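Local coordinates for protein O-methyltransferase (Burkholderia thailandensis, PDB 3MCZ) that probably transfers a methyl group from S-adenosylmethionine to a hydroxyl oxygen of a still undefined substrate, working as a dimer, at residues 48-53 and 83-88; 79-84 and 91-96; 271-276 and 281-286; 321-326 and 331-336. All blocks are in the same frame, centred on the assembly; numbering follows the deposited sequence.

Contact 1. Residues 48-53 and 83-88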
loop_
_atom_site.group_PDB
_atom_site.type_symbol
_atom_site.label_atom_id
_atom_site.label_comp_id
_atom_site.label_asym_id
_atom_site.label_seq_id
_atom_site.Cartn_x
_atom_site.Cartn_y
_atom_site.Cartn_z
ATOM N N LYS A 48 16.328 -2.211 10.548
ATOM C CA LYS A 48 17.412 -1.210 10.548
ATOM C C LYS A 48 18.503 -1.508 9.488
ATOM O O LYS A 48 19.707 -1.405 9.760
ATOM C CB LYS A 48 18.048 -1.057 11.947
ATOM C CG LYS A 48 17.042 -0.722 13.046
ATOM C CD LYS A 48 17.692 -0.731 14.442
ATOM C CE LYS A 48 16.665 -0.294 15.502
ATOM N NZ LYS A 48 15.599 -1.334 15.712
ATOM N N LEU A 49 18.077 -1.892 8.294
ATOM C CA LEU A 49 19.012 -2.223 7.223
ATOM C C LEU A 49 19.865 -1.019 6.845
ATOM O O LEU A 49 21.053 -1.140 6.545
ATOM C CB LEU A 49 18.225 -2.715 5.999
ATOM C CG LEU A 49 19.023 -3.070 4.749
ATOM C CD1 LEU A 49 19.970 -4.240 4.999
ATOM C CD2 LEU A 49 18.065 -3.388 3.592
ATOM N N PHE A 50 19.259 0.161 6.871
ATOM C CA PHE A 50 19.937 1.373 6.391
ATOM C C PHE A 50 21.043 1.902 7.317
ATOM O O PHE A 50 21.867 2.740 6.908
ATOM C CB PHE A 50 18.920 2.467 6.099
ATOM C CG PHE A 50 17.896 2.072 5.090
ATOM C CD1 PHE A 50 18.264 1.732 3.804
ATOM C CD2 PHE A 50 16.531 2.032 5.430
ATOM C CE1 PHE A 50 17.290 1.379 2.864
ATOM C CE2 PHE A 50 15.565 1.680 4.498
ATOM C CZ PHE A 50 15.949 1.350 3.211
ATOM N N ASP A 51 21.060 1.410 8.550
ATOM C CA ASP A 51 22.146 1.693 9.465
ATOM C C ASP A 51 23.396 0.956 8.994
ATOM O O ASP A 51 24.503 1.478 9.131
ATOM C CB ASP A 51 21.783 1.276 10.897
ATOM C CG ASP A 51 20.913 2.307 11.608
ATOM O OD1 ASP A 51 20.170 3.055 10.938
ATOM O OD2 ASP A 51 20.989 2.387 12.852
ATOM N N LEU A 52 23.230 -0.257 8.462
ATOM C CA LEU A 52 24.375 -1.025 7.930
ATOM C C LEU A 52 24.947 -0.382 6.670
ATOM O O LEU A 52 26.171 -0.320 6.490
ATOM C CB LEU A 52 23.992 -2.480 7.637
ATOM C CG LEU A 52 25.159 -3.425 7.302
ATOM C CD1 LEU A 52 26.072 -3.683 8.519
ATOM C CD2 LEU A 52 24.633 -4.740 6.728
ATOM N N THR A 53 24.060 0.117 5.809
ATOM C CA THR A 53 24.447 0.676 4.525
ATOM C C THR A 53 24.804 2.175 4.590
ATOM O O THR A 53 24.874 2.832 3.563
ATOM C CB THR A 53 23.329 0.405 3.448
ATOM O OG1 THR A 53 22.050 0.829 3.938
ATOM C CG2 THR A 53 23.241 -1.079 3.129
ATOM N N LEU A 83 14.216 1.811 -5.964
ATOM C CA LEU A 83 13.353 2.778 -5.255
ATOM C C LEU A 83 13.993 4.150 -4.969
ATOM O O LEU A 83 13.278 5.102 -4.633
ATOM C CB LEU A 83 12.802 2.152 -3.961
ATOM C CG LEU A 83 11.641 1.162 -4.097
ATOM C CD1 LEU A 83 11.357 0.432 -2.802
ATOM C CD2 LEU A 83 10.360 1.864 -4.591
ATOM N N GLY A 84 15.311 4.270 -5.107
ATOM C CA GLY A 84 16.034 5.512 -4.791
ATOM C C GLY A 84 16.505 5.566 -3.348
ATOM O O GLY A 84 16.879 6.639 -2.830
ATOM N N LEU A 85 16.502 4.415 -2.682
ATOM C CA LEU A 85 16.919 4.340 -1.287
ATOM C C LEU A 85 18.372 3.958 -1.123
ATOM O O LEU A 85 18.960 4.239 -0.075
ATOM C CB LEU A 85 16.016 3.379 -0.515
ATOM C CG LEU A 85 14.545 3.811 -0.487
ATOM C CD1 LEU A 85 13.636 2.823 0.314
ATOM C CD2 LEU A 85 14.409 5.240 0.031
ATOM N N LEU A 86 18.951 3.335 -2.153
ATOM C CA LEU A 86 20.349 2.964 -2.175
ATOM C C LEU A 86 20.961 3.316 -3.515
ATOM O O LEU A 86 20.252 3.486 -4.507
ATOM C CB LEU A 86 20.516 1.467 -1.946
ATOM C CG LEU A 86 20.056 0.899 -0.601
ATOM C CD1 LEU A 86 20.135 -0.611 -0.628
ATOM C CD2 LEU A 86 20.890 1.472 0.523
ATOM N N THR A 87 22.281 3.448 -3.508
ATOM C CA THR A 87 23.068 3.667 -4.713
ATOM C C THR A 87 23.971 2.462 -4.843
ATOM O O THR A 87 24.707 2.127 -3.899
ATOM C CB THR A 87 23.930 4.971 -4.613
ATOM O OG1 THR A 87 23.079 6.118 -4.702
ATOM C CG2 THR A 87 24.958 5.072 -5.717
ATOM N N LYS A 88 23.912 1.797 -5.997
ATOM C CA LYS A 88 24.823 0.683 -6.278
ATOM C C LYS A 88 26.079 1.221 -6.965
ATOM O O LYS A 88 25.980 1.779 -8.057
ATOM C CB LYS A 88 24.139 -0.366 -7.180
ATOM C CG LYS A 88 24.891 -1.698 -7.258
ATOM C CD LYS A 88 24.284 -2.605 -8.304
ATOM C CE LYS A 88 25.053 -3.898 -8.435
ATOM N NZ LYS A 88 24.414 -4.750 -9.479
#

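Contact 2. Residues 79-84 and 91-96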
loop_
_atom_site.group_PDB
_atom_site.type_symbol
_atom_site.label_atom_id
_atom_site.label_comp_id
_atom_site.label_asym_id
_atom_site.label_seq_id
_atom_site.Cartn_x
_atom_site.Cartn_y
_atom_site.Cartn_z
ATOM N N ALA A 79 16.102 -3.969 -5.387
ATOM C CA ALA A 79 14.817 -3.297 -5.337
ATOM C C ALA A 79 14.874 -1.976 -4.553
ATOM O O ALA A 79 14.241 -0.977 -4.957
ATOM C CB ALA A 79 13.719 -4.249 -4.732
ATOM N N LEU A 80 15.640 -1.955 -3.458
ATOM C CA LEU A 80 15.848 -0.721 -2.690
ATOM C C LEU A 80 16.616 0.346 -3.480
ATOM O O LEU A 80 16.286 1.536 -3.418
ATOM C CB LEU A 80 16.563 -1.021 -1.390
ATOM C CG LEU A 80 15.744 -1.837 -0.383
ATOM C CD1 LEU A 80 16.600 -2.193 0.845
ATOM C CD2 LEU A 80 14.455 -1.026 0.056
ATOM N N ALA A 81 17.590 -0.083 -4.269
ATOM C CA ALA A 81 18.317 0.826 -5.140
ATOM C C ALA A 81 17.378 1.436 -6.199
ATOM O O ALA A 81 17.349 2.670 -6.429
ATOM C CB ALA A 81 19.489 0.099 -5.789
ATOM N N ALA A 82 16.577 0.580 -6.812
ATOM C CA ALA A 82 15.595 1.001 -7.800
ATOM C C ALA A 82 14.585 1.980 -7.232
ATOM O O ALA A 82 14.124 2.860 -7.953
ATOM C CB ALA A 82 14.852 -0.232 -8.406
ATOM N N LEU A 83 14.216 1.811 -5.964
ATOM C CA LEU A 83 13.353 2.778 -5.255
ATOM C C LEU A 83 13.993 4.150 -4.969
ATOM O O LEU A 83 13.278 5.102 -4.633
ATOM C CB LEU A 83 12.802 2.152 -3.961
ATOM C CG LEU A 83 11.641 1.162 -4.097
ATOM C CD1 LEU A 83 11.357 0.432 -2.802
ATOM C CD2 LEU A 83 10.360 1.864 -4.591
ATOM N N GLY A 84 15.311 4.270 -5.107
ATOM C CA GLY A 84 16.034 5.512 -4.791
ATOM C C GLY A 84 16.505 5.566 -3.348
ATOM O O GLY A 84 16.879 6.639 -2.830
ATOM N N ASP A 91 29.838 -3.420 -7.028
ATOM C CA ASP A 91 28.986 -4.424 -6.381
ATOM C C ASP A 91 28.487 -4.002 -4.990
ATOM O O ASP A 91 27.875 -4.801 -4.307
ATOM C CB ASP A 91 29.732 -5.745 -6.252
ATOM C CG ASP A 91 30.006 -6.400 -7.600
ATOM O OD1 ASP A 91 29.224 -6.178 -8.552
ATOM O OD2 ASP A 91 31.002 -7.152 -7.703
ATOM N N ALA A 92 28.751 -2.759 -4.584
ATOM C CA ALA A 92 28.404 -2.284 -3.246
ATOM C C ALA A 92 27.174 -1.363 -3.252
ATOM O O ALA A 92 26.922 -0.631 -4.222
ATOM C CB ALA A 92 29.624 -1.564 -2.609
ATOM N N PHE A 93 26.431 -1.396 -2.155
ATOM C CA PHE A 93 25.249 -0.581 -1.967
ATOM C C PHE A 93 25.442 0.303 -0.761
ATOM O O PHE A 93 25.854 -0.175 0.305
ATOM C CB PHE A 93 24.028 -1.473 -1.711
ATOM C CG PHE A 93 23.615 -2.300 -2.895
ATOM C CD1 PHE A 93 24.196 -3.535 -3.123
ATOM C CD2 PHE A 93 22.632 -1.854 -3.780
ATOM C CE1 PHE A 93 23.818 -4.311 -4.220
ATOM C CE2 PHE A 93 22.244 -2.652 -4.865
ATOM C CZ PHE A 93 22.855 -3.866 -5.077
ATOM N N ARG A 94 25.104 1.576 -0.941
ATOM C CA ARG A 94 25.189 2.564 0.121
ATOM C C ARG A 94 23.965 3.474 0.065
ATOM O O ARG A 94 23.320 3.616 -0.979
ATOM C CB ARG A 94 26.492 3.374 0.019
ATOM C CG ARG A 94 26.548 4.367 -1.131
ATOM C CD ARG A 94 27.846 5.187 -1.108
ATOM N NE ARG A 94 27.831 6.201 -2.157
ATOM C CZ ARG A 94 27.997 5.927 -3.444
ATOM N NH1 ARG A 94 28.202 4.673 -3.829
ATOM N NH2 ARG A 94 27.964 6.899 -4.347
ATOM N N ASN A 95 23.634 4.065 1.207
ATOM C CA ASN A 95 22.487 4.952 1.327
ATOM C C ASN A 95 22.552 6.164 0.437
ATOM O O ASN A 95 23.584 6.818 0.325
ATOM C CB ASN A 95 22.354 5.469 2.755
ATOM C CG ASN A 95 22.024 4.383 3.735
ATOM O OD1 ASN A 95 21.561 3.319 3.347
ATOM N ND2 ASN A 95 22.236 4.657 5.016
ATOM N N THR A 96 21.408 6.508 -0.131
ATOM C CA THR A 96 21.252 7.785 -0.804
ATOM C C THR A 96 21.075 8.900 0.231
ATOM O O THR A 96 20.912 8.627 1.423
ATOM C CB THR A 96 20.035 7.788 -1.692
ATOM O OG1 THR A 96 18.886 7.454 -0.896
ATOM C CG2 THR A 96 20.230 6.766 -2.813
#

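Contact 3. Residues 271-276 and 281-286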
loop_
_atom_site.group_PDB
_atom_site.type_symbol
_atom_site.label_atom_id
_atom_site.label_comp_id
_atom_site.label_asym_id
_atom_site.label_seq_id
_atom_site.Cartn_x
_atom_site.Cartn_y
_atom_site.Cartn_z
ATOM N N GLY A 271 -18.617 23.324 23.003
ATOM C CA GLY A 271 -19.287 24.159 23.981
ATOM C C GLY A 271 -18.580 24.327 25.322
ATOM O O GLY A 271 -18.493 25.432 25.863
ATOM N N HIS A 272 -18.092 23.223 25.864
ATOM C CA HIS A 272 -17.379 23.254 27.124
ATOM C C HIS A 272 -16.095 24.075 26.967
ATOM O O HIS A 272 -15.742 24.871 27.850
ATOM C CB HIS A 272 -17.001 21.845 27.542
ATOM C CG HIS A 272 -18.171 20.975 27.885
ATOM N ND1 HIS A 272 -18.132 19.603 27.768
ATOM C CD2 HIS A 272 -19.406 21.281 28.332
ATOM C CE1 HIS A 272 -19.300 19.099 28.125
ATOM N NE2 HIS A 272 -20.096 20.099 28.454
ATOM N N ALA A 273 -15.405 23.851 25.860
ATOM C CA ALA A 273 -14.159 24.546 25.562
ATOM C C ALA A 273 -14.386 26.037 25.496
ATOM O O ALA A 273 -13.626 26.827 26.080
ATOM C CB ALA A 273 -13.547 24.062 24.242
ATOM N N ALA A 274 -15.428 26.408 24.770
ATOM C CA ALA A 274 -15.768 27.804 24.586
ATOM C C ALA A 274 -16.070 28.429 25.964
ATOM O O ALA A 274 -15.669 29.550 26.222
ATOM C CB ALA A 274 -16.947 27.939 23.664
ATOM N N GLY A 275 -16.752 27.691 26.837
ATOM C CA GLY A 275 -17.070 28.196 28.174
ATOM C C GLY A 275 -15.823 28.536 29.002
ATOM O O GLY A 275 -15.876 29.362 29.920
ATOM N N LEU A 276 -14.683 27.921 28.675
ATOM C CA LEU A 276 -13.433 28.222 29.399
ATOM C C LEU A 276 -12.780 29.545 28.968
ATOM O O LEU A 276 -11.905 30.049 29.681
ATOM C CB LEU A 276 -12.418 27.105 29.220
ATOM C CG LEU A 276 -12.664 25.699 29.784
ATOM C CD1 LEU A 276 -11.578 24.822 29.252
ATOM C CD2 LEU A 276 -12.615 25.781 31.286
ATOM N N GLY A 281 -10.718 36.682 25.029
ATOM C CA GLY A 281 -9.862 35.529 24.761
ATOM C C GLY A 281 -10.266 34.809 23.479
ATOM O O GLY A 281 -11.138 35.255 22.734
ATOM N N ALA A 282 -9.632 33.673 23.241
ATOM C CA ALA A 282 -9.839 32.930 21.995
ATOM C C ALA A 282 -9.856 31.436 22.232
ATOM O O ALA A 282 -9.111 30.906 23.066
ATOM C CB ALA A 282 -8.736 33.277 20.954
ATOM N N LEU A 283 -10.696 30.774 21.455
ATOM C CA LEU A 283 -10.703 29.332 21.319
ATOM C C LEU A 283 -10.056 28.989 19.965
ATOM O O LEU A 283 -10.468 29.531 18.906
ATOM C CB LEU A 283 -12.159 28.825 21.325
ATOM C CG LEU A 283 -12.333 27.320 21.046
ATOM C CD1 LEU A 283 -11.551 26.446 22.055
ATOM C CD2 LEU A 283 -13.809 26.894 21.002
ATOM N N LEU A 284 -9.047 28.112 19.984
ATOM C CA LEU A 284 -8.368 27.699 18.765
ATOM C C LEU A 284 -8.726 26.260 18.483
ATOM O O LEU A 284 -8.609 25.411 19.362
ATOM C CB LEU A 284 -6.850 27.803 18.884
ATOM C CG LEU A 284 -6.277 29.158 19.293
ATOM C CD1 LEU A 284 -4.738 29.122 19.298
ATOM C CD2 LEU A 284 -6.805 30.324 18.425
ATOM N N ILE A 285 -9.182 25.997 17.263
ATOM C CA ILE A 285 -9.419 24.632 16.824
ATOM C C ILE A 285 -8.689 24.377 15.515
ATOM O O ILE A 285 -8.961 25.004 14.522
ATOM C CB ILE A 285 -10.900 24.328 16.618
ATOM C CG1 ILE A 285 -11.726 24.631 17.894
ATOM C CG2 ILE A 285 -11.066 22.839 16.143
ATOM C CD1 ILE A 285 -13.260 24.528 17.720
ATOM N N LEU A 286 -7.753 23.445 15.546
ATOM C CA LEU A 286 -7.038 23.037 14.368
ATOM C C LEU A 286 -7.686 21.746 13.879
ATOM O O LEU A 286 -7.834 20.789 14.637
ATOM C CB LEU A 286 -5.597 22.777 14.742
ATOM C CG LEU A 286 -4.659 22.457 13.601
ATOM C CD1 LEU A 286 -4.555 23.639 12.623
ATOM C CD2 LEU A 286 -3.284 22.117 14.220
#

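Contact 4. Residues 321-326 and 331-336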
loop_
_atom_site.group_PDB
_atom_site.type_symbol
_atom_site.label_atom_id
_atom_site.label_comp_id
_atom_site.label_asym_id
_atom_site.label_seq_id
_atom_site.Cartn_x
_atom_site.Cartn_y
_atom_site.Cartn_z
ATOM N N TRP A 321 -19.162 23.106 9.604
ATOM C CA TRP A 321 -20.028 22.649 10.697
ATOM C C TRP A 321 -19.368 22.987 12.044
ATOM O O TRP A 321 -20.026 23.514 12.950
ATOM C CB TRP A 321 -20.304 21.146 10.599
ATOM C CG TRP A 321 -21.138 20.643 11.708
ATOM C CD1 TRP A 321 -22.492 20.660 11.793
ATOM C CD2 TRP A 321 -20.661 20.053 12.906
ATOM N NE1 TRP A 321 -22.896 20.118 12.992
ATOM C CE2 TRP A 321 -21.779 19.765 13.705
ATOM C CE3 TRP A 321 -19.392 19.781 13.400
ATOM C CZ2 TRP A 321 -21.666 19.167 14.960
ATOM C CZ3 TRP A 321 -19.285 19.169 14.653
ATOM C CH2 TRP A 321 -20.420 18.862 15.403
ATOM N N ILE A 322 -18.075 22.696 12.160
ATOM C CA ILE A 322 -17.326 23.086 13.363
ATOM C C ILE A 322 -17.436 24.607 13.601
ATOM O O ILE A 322 -17.716 25.055 14.715
ATOM C CB ILE A 322 -15.839 22.650 13.305
ATOM C CG1 ILE A 322 -15.746 21.120 13.211
ATOM C CG2 ILE A 322 -15.102 23.179 14.541
ATOM C CD1 ILE A 322 -14.310 20.510 12.848
ATOM N N ALA A 323 -17.218 25.393 12.551
ATOM C CA ALA A 323 -17.282 26.822 12.685
ATOM C C ALA A 323 -18.648 27.284 13.163
ATOM O O ALA A 323 -18.732 28.195 14.007
ATOM C CB ALA A 323 -16.874 27.526 11.362
ATOM N N GLY A 324 -19.725 26.662 12.670
ATOM C CA GLY A 324 -21.085 27.005 13.111
ATOM C C GLY A 324 -21.300 26.690 14.581
ATOM O O GLY A 324 -21.944 27.468 15.286
ATOM N N VAL A 325 -20.716 25.589 15.066
ATOM C CA VAL A 325 -20.825 25.259 16.494
ATOM C C VAL A 325 -20.147 26.318 17.386
ATOM O O VAL A 325 -20.693 26.765 18.404
ATOM C CB VAL A 325 -20.279 23.868 16.815
ATOM C CG1 VAL A 325 -20.412 23.624 18.320
ATOM C CG2 VAL A 325 -21.034 22.780 16.009
ATOM N N VAL A 326 -18.982 26.785 16.956
ATOM C CA VAL A 326 -18.277 27.852 17.669
ATOM C C VAL A 326 -19.111 29.145 17.704
ATOM O O VAL A 326 -19.227 29.789 18.768
ATOM C CB VAL A 326 -16.857 28.072 17.049
ATOM C CG1 VAL A 326 -16.103 29.230 17.739
ATOM C CG2 VAL A 326 -16.042 26.779 17.142
ATOM N N LEU A 331 -19.119 32.853 20.052
ATOM C CA LEU A 331 -17.797 33.391 19.731
ATOM C C LEU A 331 -17.765 33.844 18.272
ATOM O O LEU A 331 -18.466 33.288 17.439
ATOM C CB LEU A 331 -16.690 32.359 19.974
ATOM C CG LEU A 331 -16.578 31.727 21.361
ATOM C CD1 LEU A 331 -15.392 30.736 21.414
ATOM C CD2 LEU A 331 -16.431 32.784 22.434
ATOM N N ALA A 332 -16.997 34.883 17.978
ATOM C CA ALA A 332 -16.847 35.372 16.596
ATOM C C ALA A 332 -15.748 34.539 15.977
ATOM O O ALA A 332 -14.690 34.385 16.606
ATOM C CB ALA A 332 -16.441 36.857 16.594
ATOM N N VAL A 333 -15.948 33.997 14.778
ATOM C CA VAL A 333 -14.999 33.026 14.224
ATOM C C VAL A 333 -14.136 33.661 13.158
ATOM O O VAL A 333 -14.654 34.291 12.244
ATOM C CB VAL A 333 -15.737 31.814 13.631
ATOM C CG1 VAL A 333 -14.742 30.831 12.927
ATOM C CG2 VAL A 333 -16.497 31.157 14.730
ATOM N N GLY A 334 -12.825 33.547 13.320
ATOM C CA GLY A 334 -11.852 33.809 12.262
ATOM C C GLY A 334 -11.215 32.495 11.828
ATOM O O GLY A 334 -11.413 31.479 12.449
ATOM N N GLU A 335 -10.455 32.520 10.750
ATOM C CA GLU A 335 -9.747 31.353 10.270
ATOM C C GLU A 335 -8.398 31.639 9.590
ATOM O O GLU A 335 -8.091 32.775 9.200
ATOM C CB GLU A 335 -10.617 30.598 9.313
ATOM C CG GLU A 335 -10.879 31.330 8.048
ATOM C CD GLU A 335 -11.850 30.569 7.180
ATOM O OE1 GLU A 335 -12.673 29.806 7.738
ATOM O OE2 GLU A 335 -11.774 30.708 5.960
ATOM N N ARG A 336 -7.634 30.569 9.466
ATOM C CA ARG A 336 -6.319 30.562 8.902
ATOM C C ARG A 336 -6.128 29.184 8.251
ATOM O O ARG A 336 -6.373 28.164 8.884
ATOM C CB ARG A 336 -5.323 30.773 10.038
ATOM C CG ARG A 336 -3.892 30.563 9.690
ATOM C CD ARG A 336 -3.410 31.618 8.756
ATOM N NE ARG A 336 -1.964 31.556 8.602
ATOM C CZ ARG A 336 -1.091 32.060 9.459
ATOM N NH1 ARG A 336 -1.496 32.686 10.572
ATOM N NH2 ARG A 336 0.199 31.925 9.195
#

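Contact 1. Residues 48-53 and 83-88
T53 and L86 mark the nearest backbone approach between 48-53 and 83-88, and even there their CA atoms stay 8.2 Å apart, so side chains must do the joining. The first segment is a short, weakly bonded helical turn at 49-52. The second leaves helix 70-82 through the positive-phi glycine G84, where a Schellman motif ends the helix, and straightens into a strand at L86.

L85 and L86 each put a methyl group against F50. The phenylalanine has CG anti to its own carbonyl carbon (chi1 -58°), and this turn carries the ring toward the strand although the side chain does not start out in that direction. L85 comes in slantwise at the far end of the ring: its CD1 lies 4.0 Å from F50 CZ, while its CB lies 4.1 Å from F50 CE1. L86 instead sets CD2 at the ring edge, near the ring plane, 4.2 Å from F50 CD1. That same CD2 also meets T53, 3.7 Å from T53 OG1 and 4.0 Å from T53 CB, with the two side chains roughly perpendicular. The threonine hydroxyl is not left to face a methyl alone, because OG1 is hydrogen-bonded to N95 OD1.

All four touching residues are buried. Strand 92-95 runs alongside, N95 ND2 holding the F50 carbonyl and the N95 backbone pairing with T53. L80 of helix 70-82 touches both leucines, while helix 35-46 adds A44 against F50 and L41 against L85. L22 of the second subunit also packs on L85.

Contact 2. Residues 79-84 and 91-96
G84 and T96 meet through one hydrogen bond, from T96 OG1 to G84 O, 2.9 Å long. The hydroxyl approaches the carbonyl at a C=O...O angle of 136° and stands 23° off the carbonyl plane. T96 leans its methyl on the same oxygen, with CG2 3.4 Å from G84 O, so both branches of the threonine touch it. The other touch is apolar: A81 CB rests at the edge of the F93 ring, near its plane, 4.0 Å from CE2.

What puts these groups in place is partly local. G84, at positive phi (90°), is the Schellman residue that closes helix 70-82, and that turn leaves its carbonyl directed at T96. The threonine holds OG1 between its backbone N and carbonyl carbon, where it also caps a backbone N of helix 97-103, for which T96 is the N-cap. T99 OG1 is a further partner of the same hydroxyl, so one oxygen ties the end of one helix to the start of another. F93 is steadied by an edge-to-face contact with the ring of H78, one turn back along the helix from A81.

Farther out, strand 86-89 pairs antiparallel with 92-95, as in the backbone bonds between T87 and R94. The second subunit also packs here, its V295 on A81 and its A301 on A82. A helix followed directly by a two-stranded hairpin, inside a range assigned to a helix-turn-helix clan, is consistent with a winged-helix-like domain, in which the hairpin would be the wing, as in related O-methyltransferases; dimerisation is its probable role.

Contact 3. Residues 271-276 and 281-286
L283 reaches A273 and A274 because its CG stands anti to the backbone N (chi1 174°) and its fork is then turned by a chi2 of 57°. With that second torsion CD2 continues the chain, anti to CA, and CD1 branches beside it; both methyls come obliquely onto the helix. Each methyl therefore finds its own alanine.

A273 points its CB at the strand, and L283 CD1 lies 3.8 Å from A273 CB. L283 CD2 ends 4.1 Å from A274 N and 4.2 Å from A274 CB. In effect the leucine's fork spreads over two successive alanines near the end of helix 263-275, and the small side chains let the helix come close: the CA atoms of A274 and L283 are only 6.2 Å apart. The helix turn itself is kept by backbone bonds from G275 N to G271 O and from L276 N to A273 O. The three touching residues are buried, and the side chains that meet are all apolar.

The surroundings fill in the rest of the layer. V252 of strand 251-255 lies against L283, L186 of strand 182-186 packs on A273, and A329 covers A274. R348 has a part at both ends, its NH2 holding the carbonyl of A274 and its backbone pairing with G281.

Strand 251-255, helix 263-275 and strand 281-288 come in this order along the chain, with only the short strand 277-278 between the helix and the second long strand, and the two long strands lie side by side and parallel. That is a beta-alpha-beta crossover, one unit of the Rossmann-like methyltransferase sheet with strand order 3-2-1-4-5-7-6.

Contact 4. Residues 321-326 and 331-336
V333 pushes one methyl into a shallow hollow on helix 319-328, and V326 answers with a methyl of its own. The bump from the strand is V333 CG2, which settles 3.6 Å from V326 CG1 and 3.8 Å from A323 O. The floor of the hollow is thus part side chain and part helix backbone. V333 CG1 occupies the next position along, 4.2 Å from A323 CB, so both branches of this valine rest on A323, one on its carbonyl and one on its CB. The side chains of V326 and V333 lie nearly at right angles, which lets their methyls interlock.

In the other direction the bump is V326 CG1. With CG1 anti to the backbone N (chi1 178°), V326 holds that methyl between two residues of the returning chain. It fits a notch between V333 CG2 and L331, touching L331 CB at 3.9 Å and L331 CD1 at 4.0 Å. L331, which crosses it at a slant, bears against V326 with its base and one methyl.

The chain turns back within five residues, and the turn is closed by a weak bond from L331 N to V326 O, 3.3 Å long but fairly straight at 161°. The contact joins helix 319-328 to strand 332-338, the outermost strand at this side of the sheet within the chain. I270 of helix 263-275 and I285 of strand 281-288 press on V326, while L283 receives L331. A glycerol, probably from the crystallisation liquor, is hydrogen-bonded to V333 O.

With one weak backbone bond and otherwise aliphatic groups meeting one another or a backbone carbonyl, the contact depends on shape and van der Waals packing far more than on polarity.

Contacts 1 and 2 lie in the dimerisation domain, with centres 5 Å apart and L83 and G84 in common, while contacts 3 and 4 sit on the methyltransferase sheet, with centres about 47 to 50 Å away and 10 Å between their own centres. In the first pair, N95 of contact 2 bridges the two, and the second subunit reaches both; contact 1 is buried, contact 2 only partly so and the more polar. In the second pair no other chain of the assembly intervenes. Contact 3 belongs to the sheet's interior; contact 4 is also largely buried, although its strand is outermost within the chain, and L331 CD1 touches both A274 and L283, merging the two into one apolar layer.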